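Long-range contacts in octaprenyl Pyrophosphate Synthase (Helicobacter pylori, PDB 3TC1), which probably builds the C40 chain of octaprenyl diphosphate by magnesium-dependent addition of isopentenyl diphosphate units to an allylic diphosphate: residues Lys41-Leu46 with Asn292-Leu298; Lys58-Cys63 with Ser173-Leu177; Pro228-Leu232 with Thr259-Phe263; Asp201-Ile205 with Pro215-Asp219. One frame throughout, in Å; residues are numbered along the deposited sequence.

Interaction 1. Residues Lys41-Leu46 with Asn292-Leu298; sequences KLMLAL and NLILEKL
The carboxamide of Asn292, the one flat side-chain group here, lies with its end beside the backbone carbonyl of Ala45: Asn292 CG is 3.5 Å from Ala45 O. Asn292 is the N-cap residue of helix 293-301, and the CG atom reaches the carbonyl by standing anti to the backbone N (chi1 -154°). Beyond it the side chains that meet are all aliphatic. Ala45 CB points toward the helix and fits between two residues of its first turn, with Ile294 CG2 at 3.6 Å and Leu295 CD2 at 3.4 Å; the second approach is tighter than usual for two carbons. The same methyl, Leu295 CD2, also rests on Leu42 O at 3.4 Å, while its sister CD1 meets Leu46 CD1 at 4.0 Å, the two leucines crossing at about a right angle. About a turn before Ala45, Leu42 sets its CD2 branch against two leucines: it lies 3.5 Å from Leu298 CD1 and 3.8 Å from Leu295 CD2. Tyr185 and Phe188 of helix 182-205 also touch Leu295, and Ile167 of helix 152-177 touches Leu42. Ile294 and Leu298 form the more open border of the patch. The arrangement is plain helix packing in the all-alpha isoprenoid synthase fold, joining the last helix of the chain to segment 41-46.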
# COMPACT_ATOMS: atom_id res chain seq x y z
N LYS B 41 -0.18 -3.84 22.90
CA LYS B 41 -0.51 -4.24 24.27
C LYS B 41 -0.71 -5.75 24.34
O LYS B 41 -0.25 -6.42 25.27
CB LYS B 41 -1.78 -3.54 24.76
CG LYS B 41 -1.65 -2.03 24.95
CD LYS B 41 -2.99 -1.43 25.33
CE LYS B 41 -2.91 0.06 25.61
NZ LYS B 41 -4.24 0.60 26.04
N LEU B 42 -1.41 -6.29 23.35
CA LEU B 42 -1.65 -7.72 23.27
C LEU B 42 -0.35 -8.49 23.10
O LEU B 42 -0.11 -9.50 23.78
CB LEU B 42 -2.59 -8.03 22.11
CG LEU B 42 -4.04 -7.62 22.34
CD1 LEU B 42 -4.85 -7.81 21.06
CD2 LEU B 42 -4.61 -8.47 23.47
N MET B 43 0.49 -8.02 22.18
CA MET B 43 1.77 -8.66 21.90
C MET B 43 2.77 -8.53 23.04
O MET B 43 3.46 -9.49 23.38
CB MET B 43 2.38 -8.07 20.62
CG MET B 43 1.53 -8.30 19.37
SD MET B 43 2.04 -7.22 18.02
CE MET B 43 3.39 -8.16 17.36
N LEU B 44 2.87 -7.34 23.62
CA LEU B 44 3.80 -7.10 24.72
C LEU B 44 3.51 -8.01 25.91
O LEU B 44 4.40 -8.31 26.70
CB LEU B 44 3.74 -5.64 25.18
CG LEU B 44 4.30 -4.58 24.24
CD1 LEU B 44 3.92 -3.20 24.75
CD2 LEU B 44 5.81 -4.71 24.14
N ALA B 45 2.26 -8.45 26.02
CA ALA B 45 1.82 -9.31 27.12
C ALA B 45 2.48 -10.68 27.12
O ALA B 45 2.40 -11.41 28.12
CB ALA B 45 0.30 -9.47 27.08
N LEU B 46 3.13 -11.05 26.02
CA LEU B 46 3.79 -12.34 25.92
C LEU B 46 5.22 -12.30 26.46
O LEU B 46 5.82 -13.35 26.68
CB LEU B 46 3.79 -12.85 24.48
CG LEU B 46 2.48 -13.49 24.00
CD1 LEU B 46 1.36 -12.46 24.03
CD2 LEU B 46 2.66 -14.05 22.60
N ASN B 292 -1.35 -15.76 31.91
CA ASN B 292 -1.16 -14.39 31.47
C ASN B 292 -2.29 -13.48 31.93
O ASN B 292 -3.36 -13.44 31.33
CB ASN B 292 -1.07 -14.37 29.94
CG ASN B 292 -0.28 -13.20 29.43
OD1 ASN B 292 0.61 -13.35 28.59
ND2 ASN B 292 -0.58 -12.01 29.94
N LEU B 293 -2.03 -12.74 33.01
CA LEU B 293 -3.02 -11.83 33.58
C LEU B 293 -3.38 -10.67 32.66
O LEU B 293 -4.54 -10.26 32.60
CB LEU B 293 -2.50 -11.28 34.91
CG LEU B 293 -2.14 -12.32 35.97
CD1 LEU B 293 -1.61 -11.63 37.22
CD2 LEU B 293 -3.35 -13.18 36.30
N ILE B 294 -2.39 -10.14 31.95
CA ILE B 294 -2.64 -9.03 31.03
C ILE B 294 -3.62 -9.41 29.93
O ILE B 294 -4.59 -8.68 29.68
CB ILE B 294 -1.32 -8.53 30.38
CG1 ILE B 294 -0.38 -7.96 31.45
CG2 ILE B 294 -1.62 -7.44 29.36
CD1 ILE B 294 0.17 -9.00 32.41
N LEU B 295 -3.38 -10.54 29.27
CA LEU B 295 -4.26 -10.99 28.19
C LEU B 295 -5.65 -11.34 28.69
O LEU B 295 -6.65 -11.11 27.99
CB LEU B 295 -3.67 -12.21 27.49
CG LEU B 295 -2.40 -11.98 26.67
CD1 LEU B 295 -2.10 -13.24 25.87
CD2 LEU B 295 -2.58 -10.79 25.74
N GLU B 296 -5.71 -11.94 29.88
CA GLU B 296 -6.98 -12.32 30.46
C GLU B 296 -7.71 -11.05 30.82
O GLU B 296 -8.90 -10.97 30.65
CB GLU B 296 -6.76 -13.26 31.67
CG GLU B 296 -6.49 -14.70 31.22
CD GLU B 296 -5.99 -15.62 32.33
OE1 GLU B 296 -6.38 -15.39 33.49
OE2 GLU B 296 -5.23 -16.58 32.04
N LYS B 297 -6.97 -10.03 31.24
CA LYS B 297 -7.54 -8.74 31.59
C LYS B 297 -8.18 -8.09 30.36
O LYS B 297 -9.32 -7.64 30.41
CB LYS B 297 -6.44 -7.83 32.15
CG LYS B 297 -6.85 -6.41 32.52
CD LYS B 297 -7.75 -6.37 33.74
CE LYS B 297 -7.78 -4.97 34.37
NZ LYS B 297 -8.17 -3.92 33.39
N LEU B 298 -7.43 -8.07 29.26
CA LEU B 298 -7.90 -7.48 28.01
C LEU B 298 -9.05 -8.25 27.37
O LEU B 298 -9.95 -7.65 26.78
CB LEU B 298 -6.74 -7.37 27.02
CG LEU B 298 -5.58 -6.45 27.41
CD1 LEU B 298 -4.39 -6.67 26.49
CD2 LEU B 298 -6.05 -5.00 27.37

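Interaction 2. Residues Lys58-Cys63 with Ser173-Leu177; sequences KALNLC and SMAIL
Leu62, Leu177 and Met174 carry this contact, reaching across between two nearly antiparallel helices (165° between directions) whose axes come within 10.5 Å. Leu62 extends its CD2 branch onto the backbone of the opposite helix, 3.7 Å from Met174 CA, and it brushes Ser173 CB at 4.0 Å. Leu177 answers in the other direction: its CD2 presses on the main chain of helix 53-80, 3.5 Å from Ala59 CA, where the small alanine side chain permits so close an approach. The two leucine branches meet in the middle, Leu62 CD2 and Leu177 CD2 being 4.1 Å apart. Met174 starts with CG anti to its own N (chi1 -177°) and then bends at both following torsions, which carries the thioether over to Ala59 and Cys63. Its SD lies 3.8 Å from Ala59 CB, and its CE ends 3.6 Å from Cys63 SG, with Met43 of helix 38-44 packed alongside. At the rim, Lys58 lends its aliphatic stem to Leu177 while the amine leads away. Ser173 faces the interface too, yet its OG is spent on Ala169 O within its own helix. What holds the helices together is therefore dispersion between methyl groups and polarisable sulfurs, backed by the exclusion of water, with shape deciding the fit and no directional polar bond between the segments.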
# COMPACT_ATOMS: atom_id res chain seq x y z
N LYS B 58 14.01 -6.68 19.56
CA LYS B 58 13.42 -7.31 18.38
C LYS B 58 11.90 -7.33 18.53
O LYS B 58 11.17 -7.13 17.57
CB LYS B 58 13.89 -8.76 18.23
CG LYS B 58 15.29 -8.96 17.65
CD LYS B 58 15.50 -10.45 17.39
CE LYS B 58 16.79 -10.75 16.63
NZ LYS B 58 17.99 -10.78 17.49
N ALA B 59 11.43 -7.58 19.76
CA ALA B 59 10.01 -7.62 20.04
C ALA B 59 9.38 -6.24 19.85
O ALA B 59 8.29 -6.11 19.31
CB ALA B 59 9.77 -8.12 21.45
N LEU B 60 10.08 -5.21 20.30
CA LEU B 60 9.58 -3.85 20.14
C LEU B 60 9.54 -3.52 18.65
O LEU B 60 8.64 -2.82 18.18
CB LEU B 60 10.46 -2.87 20.90
CG LEU B 60 10.48 -3.12 22.42
CD1 LEU B 60 11.43 -2.15 23.10
CD2 LEU B 60 9.07 -2.97 22.98
N ASN B 61 10.52 -4.03 17.90
CA ASN B 61 10.56 -3.80 16.46
C ASN B 61 9.35 -4.45 15.81
O ASN B 61 8.75 -3.88 14.90
CB ASN B 61 11.84 -4.37 15.83
CG ASN B 61 13.05 -3.50 16.08
OD1 ASN B 61 12.92 -2.36 16.52
ND2 ASN B 61 14.23 -4.03 15.77
N LEU B 62 9.01 -5.64 16.27
CA LEU B 62 7.86 -6.36 15.73
C LEU B 62 6.57 -5.59 15.99
O LEU B 62 5.70 -5.51 15.11
CB LEU B 62 7.75 -7.76 16.35
CG LEU B 62 6.64 -8.64 15.78
CD1 LEU B 62 6.86 -8.84 14.29
CD2 LEU B 62 6.62 -10.00 16.48
N CYS B 63 6.45 -5.03 17.19
CA CYS B 63 5.27 -4.25 17.55
C CYS B 63 5.20 -3.00 16.69
O CYS B 63 4.13 -2.56 16.29
CB CYS B 63 5.32 -3.85 19.03
SG CYS B 63 5.09 -5.20 20.21
N SER B 173 3.00 -14.19 15.53
CA SER B 173 4.34 -13.73 15.22
C SER B 173 5.17 -13.44 16.47
O SER B 173 6.36 -13.72 16.50
CB SER B 173 4.28 -12.47 14.35
OG SER B 173 3.72 -12.78 13.08
N MET B 174 4.54 -12.87 17.51
CA MET B 174 5.28 -12.58 18.73
C MET B 174 5.63 -13.89 19.44
O MET B 174 6.72 -14.04 20.00
CB MET B 174 4.47 -11.68 19.66
CG MET B 174 5.22 -11.27 20.93
SD MET B 174 6.73 -10.33 20.62
CE MET B 174 6.08 -8.70 20.46
N ALA B 175 4.70 -14.84 19.41
CA ALA B 175 4.92 -16.13 20.03
C ALA B 175 6.11 -16.81 19.36
O ALA B 175 6.96 -17.40 20.04
CB ALA B 175 3.66 -17.00 19.90
N ILE B 176 6.16 -16.73 18.03
CA ILE B 176 7.25 -17.32 17.26
C ILE B 176 8.57 -16.68 17.69
O ILE B 176 9.54 -17.37 18.00
CB ILE B 176 7.05 -17.09 15.74
CG1 ILE B 176 5.85 -17.89 15.24
CG2 ILE B 176 8.32 -17.47 14.98
CD1 ILE B 176 5.46 -17.60 13.79
N LEU B 177 8.60 -15.35 17.70
CA LEU B 177 9.78 -14.59 18.08
C LEU B 177 10.26 -14.95 19.48
O LEU B 177 11.46 -15.10 19.71
CB LEU B 177 9.48 -13.08 18.03
CG LEU B 177 10.65 -12.15 18.37
CD1 LEU B 177 11.70 -12.24 17.27
CD2 LEU B 177 10.15 -10.72 18.51

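Interaction 3. Residues Pro228-Leu232 with Thr259-Phe263; sequences PYLLL and TKEKF
Phe263 drives the edge of its ring into the face of Tyr229, a T-shaped pair with planes 72° apart and centroids separated by 5.3 Å. The corner atom Phe263 CZ stands over the centre of the tyrosine ring, 3.9 Å from Tyr229 CZ. Pro228 supports the same corner, its CB 3.8 Å from Phe263 CZ. Leu232 crosses the phenylalanine at about a right angle; with CG anti to the backbone N (chi1 177°) it projects toward helix 253-265, laying CD2 3.7 Å from Phe263 CE1 and CD1 3.4 Å from Lys262 O. The stem of Lys262 flanks this leucine, whereas its NZ turns off to Asp240 and Gln265. Thr259, one turn before Phe263, sets its CG2 methyl 3.8 Å from Tyr229 CE1. At the tyrosine's edge, in the plane of the ring, a water lies 2.7 Å from Tyr229 OH and donates a bond of 2.9 Å to Thr259 OG1, which also bonds to Ile255 O. Tyr229 additionally stacks with Phe220, and Ile205 of helix 182-205 packs on both rings of the T-shaped pair. The short helical segments run at 61° to each other and come closest at Leu232 and Phe263. The chemistry implies a mostly apolar interlock: packing on the ring face restricts the tyrosine, while one water links its hydroxyl to Thr259 and satisfies polar atoms there.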
# COMPACT_ATOMS: atom_id res chain seq x y z
N PRO B 228 -25.64 -6.42 14.31
CA PRO B 228 -26.92 -5.98 14.86
C PRO B 228 -28.02 -5.92 13.78
O PRO B 228 -29.14 -6.36 14.01
CB PRO B 228 -26.60 -4.60 15.41
CG PRO B 228 -25.17 -4.74 15.84
CD PRO B 228 -24.56 -5.50 14.69
N TYR B 229 -27.67 -5.38 12.62
CA TYR B 229 -28.63 -5.24 11.52
C TYR B 229 -28.99 -6.60 10.92
O TYR B 229 -30.13 -6.82 10.52
CB TYR B 229 -28.04 -4.32 10.44
CG TYR B 229 -27.92 -2.89 10.91
CD1 TYR B 229 -29.00 -2.01 10.82
CD2 TYR B 229 -26.74 -2.43 11.50
CE1 TYR B 229 -28.91 -0.70 11.30
CE2 TYR B 229 -26.65 -1.12 11.99
CZ TYR B 229 -27.73 -0.26 11.88
OH TYR B 229 -27.63 1.03 12.35
N LEU B 230 -28.02 -7.50 10.87
CA LEU B 230 -28.25 -8.84 10.35
C LEU B 230 -29.21 -9.60 11.27
O LEU B 230 -30.18 -10.20 10.81
CB LEU B 230 -26.92 -9.59 10.24
CG LEU B 230 -26.02 -9.05 9.13
CD1 LEU B 230 -24.57 -9.46 9.36
CD2 LEU B 230 -26.55 -9.55 7.78
N LEU B 231 -28.93 -9.57 12.57
CA LEU B 231 -29.78 -10.26 13.54
C LEU B 231 -31.18 -9.64 13.58
O LEU B 231 -32.18 -10.34 13.71
CB LEU B 231 -29.14 -10.21 14.93
CG LEU B 231 -27.81 -10.96 15.08
CD1 LEU B 231 -27.26 -10.78 16.49
CD2 LEU B 231 -28.02 -12.44 14.77
N LEU B 232 -31.25 -8.31 13.48
CA LEU B 232 -32.54 -7.62 13.48
C LEU B 232 -33.36 -8.03 12.26
O LEU B 232 -34.53 -8.38 12.37
CB LEU B 232 -32.34 -6.10 13.45
CG LEU B 232 -33.66 -5.30 13.37
CD1 LEU B 232 -34.50 -5.57 14.62
CD2 LEU B 232 -33.37 -3.81 13.24
N THR B 259 -34.41 2.69 14.39
CA THR B 259 -33.51 1.55 14.50
C THR B 259 -33.26 1.15 15.95
O THR B 259 -33.20 -0.04 16.28
CB THR B 259 -32.14 1.87 13.84
OG1 THR B 259 -32.35 2.21 12.46
CG2 THR B 259 -31.23 0.68 13.92
N LYS B 260 -33.12 2.13 16.83
CA LYS B 260 -32.89 1.82 18.24
C LYS B 260 -34.09 1.12 18.86
O LYS B 260 -33.94 0.22 19.69
CB LYS B 260 -32.54 3.08 19.03
CG LYS B 260 -31.17 3.63 18.70
CD LYS B 260 -30.69 4.66 19.71
CE LYS B 260 -31.52 5.92 19.66
NZ LYS B 260 -30.95 6.98 20.55
N GLU B 261 -35.29 1.53 18.45
CA GLU B 261 -36.51 0.92 18.97
C GLU B 261 -36.62 -0.53 18.51
O GLU B 261 -37.03 -1.40 19.27
CB GLU B 261 -37.75 1.68 18.50
CG GLU B 261 -37.79 3.13 18.92
CD GLU B 261 -39.10 3.80 18.57
OE1 GLU B 261 -39.73 3.39 17.57
OE2 GLU B 261 -39.50 4.74 19.28
N LYS B 262 -36.24 -0.78 17.26
CA LYS B 262 -36.30 -2.12 16.70
C LYS B 262 -35.29 -3.06 17.35
O LYS B 262 -35.60 -4.23 17.58
CB LYS B 262 -36.11 -2.07 15.18
CG LYS B 262 -37.33 -1.50 14.44
CD LYS B 262 -38.57 -2.36 14.67
CE LYS B 262 -39.85 -1.58 14.41
NZ LYS B 262 -41.07 -2.38 14.72
N PHE B 263 -34.09 -2.56 17.66
CA PHE B 263 -33.09 -3.40 18.32
C PHE B 263 -33.64 -3.80 19.69
O PHE B 263 -33.51 -4.94 20.11
CB PHE B 263 -31.77 -2.64 18.52
CG PHE B 263 -30.98 -2.43 17.25
CD1 PHE B 263 -30.99 -3.37 16.23
CD2 PHE B 263 -30.16 -1.31 17.12
CE1 PHE B 263 -30.20 -3.20 15.08
CE2 PHE B 263 -29.36 -1.13 15.98
CZ PHE B 263 -29.38 -2.08 14.96
O HOH W 1 -29.62 2.82 11.72

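Interaction 4. Residues Asp201-Ile205 with Pro215-Asp219; sequences DLLDI and PNFSD
Asp204 receives three successive backbone N-H groups from the loop. Phe217 N bonds to Asp204 O at 2.8 Å, in the carbonyl plane. Ser218 N gives a nearly straight bond (168°) of 2.8 Å to the syn lone pair of Asp204 OD1, and Asp219 N reaches Asp204 OD2 at 3.0 Å from above the carboxylate plane. Phe217 adopts a left-handed helical conformation, consistent with three N-H groups in a row pointing at Asp204. The carboxylates of Asp204 and Asp219 stack at 27° between planes, their OD2 atoms 3.3 Å apart; both oxygens are acceptors, not bonded to each other, and backbone N-H groups and waters probably offset their closeness. Asp201 and Asp204 belong to DDLLD, the second DDxxD motif of prenyl synthases, and a bound magnesium ion lies about 4 Å from the Asp219 side chain. Two waters each donate to Asp219 OD2, one also donating to Asp201 O and the other to Asp201 OD1. Another water bridges Leu203 O to Asn216 N. Behind, Ile205 CG2 rests over one face of Phe217, 3.8 Å from the ring centroid, a CH-pi contact. Tyr229 and Lys260 flank the phenylalanine, while Gln197 and Tyr155 hold the carboxylate oxygens of Asp201.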
# COMPACT_ATOMS: atom_id res chain seq x y z
N ASP B 201 -18.68 -3.06 16.42
CA ASP B 201 -19.88 -2.84 15.61
C ASP B 201 -21.05 -2.54 16.55
O ASP B 201 -21.94 -1.75 16.23
CB ASP B 201 -20.21 -4.08 14.77
CG ASP B 201 -19.23 -4.28 13.62
OD1 ASP B 201 -18.37 -3.40 13.41
OD2 ASP B 201 -19.34 -5.32 12.92
N LEU B 202 -21.04 -3.16 17.72
CA LEU B 202 -22.10 -2.95 18.69
C LEU B 202 -22.06 -1.51 19.22
O LEU B 202 -23.09 -0.84 19.29
CB LEU B 202 -21.95 -3.96 19.85
CG LEU B 202 -23.06 -3.98 20.91
CD1 LEU B 202 -24.41 -4.19 20.24
CD2 LEU B 202 -22.78 -5.10 21.91
N LEU B 203 -20.86 -1.04 19.55
CA LEU B 203 -20.68 0.32 20.06
C LEU B 203 -21.04 1.42 19.06
O LEU B 203 -21.13 2.59 19.42
CB LEU B 203 -19.24 0.50 20.55
CG LEU B 203 -18.93 -0.27 21.83
CD1 LEU B 203 -17.46 -0.13 22.20
CD2 LEU B 203 -19.83 0.25 22.96
N ASP B 204 -21.26 1.04 17.80
CA ASP B 204 -21.63 2.02 16.80
C ASP B 204 -23.11 2.35 16.93
O ASP B 204 -23.56 3.44 16.56
CB ASP B 204 -21.40 1.49 15.38
CG ASP B 204 -21.79 2.50 14.30
OD1 ASP B 204 -21.15 3.57 14.23
OD2 ASP B 204 -22.72 2.23 13.52
N ILE B 205 -23.87 1.40 17.48
CA ILE B 205 -25.31 1.61 17.60
C ILE B 205 -25.89 1.57 18.99
O ILE B 205 -27.11 1.61 19.15
CB ILE B 205 -26.06 0.60 16.70
CG1 ILE B 205 -25.60 -0.83 16.99
CG2 ILE B 205 -25.83 0.95 15.24
CD1 ILE B 205 -26.23 -1.46 18.22
N PRO B 215 -23.67 7.13 20.58
CA PRO B 215 -23.14 6.24 19.54
C PRO B 215 -23.10 6.97 18.19
O PRO B 215 -24.00 7.74 17.86
CB PRO B 215 -24.13 5.07 19.56
CG PRO B 215 -25.41 5.69 20.07
CD PRO B 215 -24.90 6.59 21.17
N ASN B 216 -22.04 6.73 17.42
CA ASN B 216 -21.87 7.39 16.13
C ASN B 216 -22.90 7.03 15.07
O ASN B 216 -23.24 7.86 14.23
CB ASN B 216 -20.48 7.11 15.54
CG ASN B 216 -19.35 7.59 16.44
OD1 ASN B 216 -19.44 8.63 17.08
ND2 ASN B 216 -18.26 6.83 16.45
N PHE B 217 -23.40 5.79 15.10
CA PHE B 217 -24.34 5.33 14.08
C PHE B 217 -23.77 5.67 12.71
O PHE B 217 -24.43 6.30 11.87
CB PHE B 217 -25.73 5.96 14.27
CG PHE B 217 -26.65 5.13 15.11
CD1 PHE B 217 -26.62 5.20 16.50
CD2 PHE B 217 -27.54 4.23 14.51
CE1 PHE B 217 -27.45 4.39 17.27
CE2 PHE B 217 -28.37 3.42 15.28
CZ PHE B 217 -28.32 3.50 16.66
N SER B 218 -22.54 5.23 12.49
CA SER B 218 -21.83 5.48 11.24
C SER B 218 -21.90 4.33 10.24
O SER B 218 -21.84 4.55 9.03
CB SER B 218 -20.34 5.74 11.53
OG SER B 218 -20.16 6.80 12.45
N ASP B 219 -22.04 3.10 10.74
CA ASP B 219 -22.04 1.93 9.88
C ASP B 219 -23.11 1.75 8.81
O ASP B 219 -22.79 1.70 7.63
CB ASP B 219 -21.94 0.66 10.74
CG ASP B 219 -20.66 0.61 11.57
OD1 ASP B 219 -19.68 1.30 11.20
OD2 ASP B 219 -20.62 -0.13 12.58
O HOH W 2 -22.80 -1.38 13.68
O HOH W 3 -18.27 -0.74 13.31
O HOH W 4 -20.00 4.90 18.41
O HOH W 5 -18.71 3.88 15.01

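Interactions 1 and 2 form one apolar cluster on the same side of the molecule: Met43, on the 41-46 segment of interaction 1, packs on Met174 and Leu62 of interaction 2. Interactions 3 and 4 form a second, about 33 to 40 Å from interaction 2 between centres, joined by Ile205, Tyr229, Phe217 and Phe263. Helix 152-177 serves interaction 2, and the next helix, 182-205, covers interaction 1 and ends in interaction 4. Interactions 1 to 3 are buried; the first two are chiefly aliphatic, the second with sulfur added, and the third is aromatic. Interaction 4, partly buried and nearest the magnesium ion, relies instead on carboxylates, backbone N-H groups and waters.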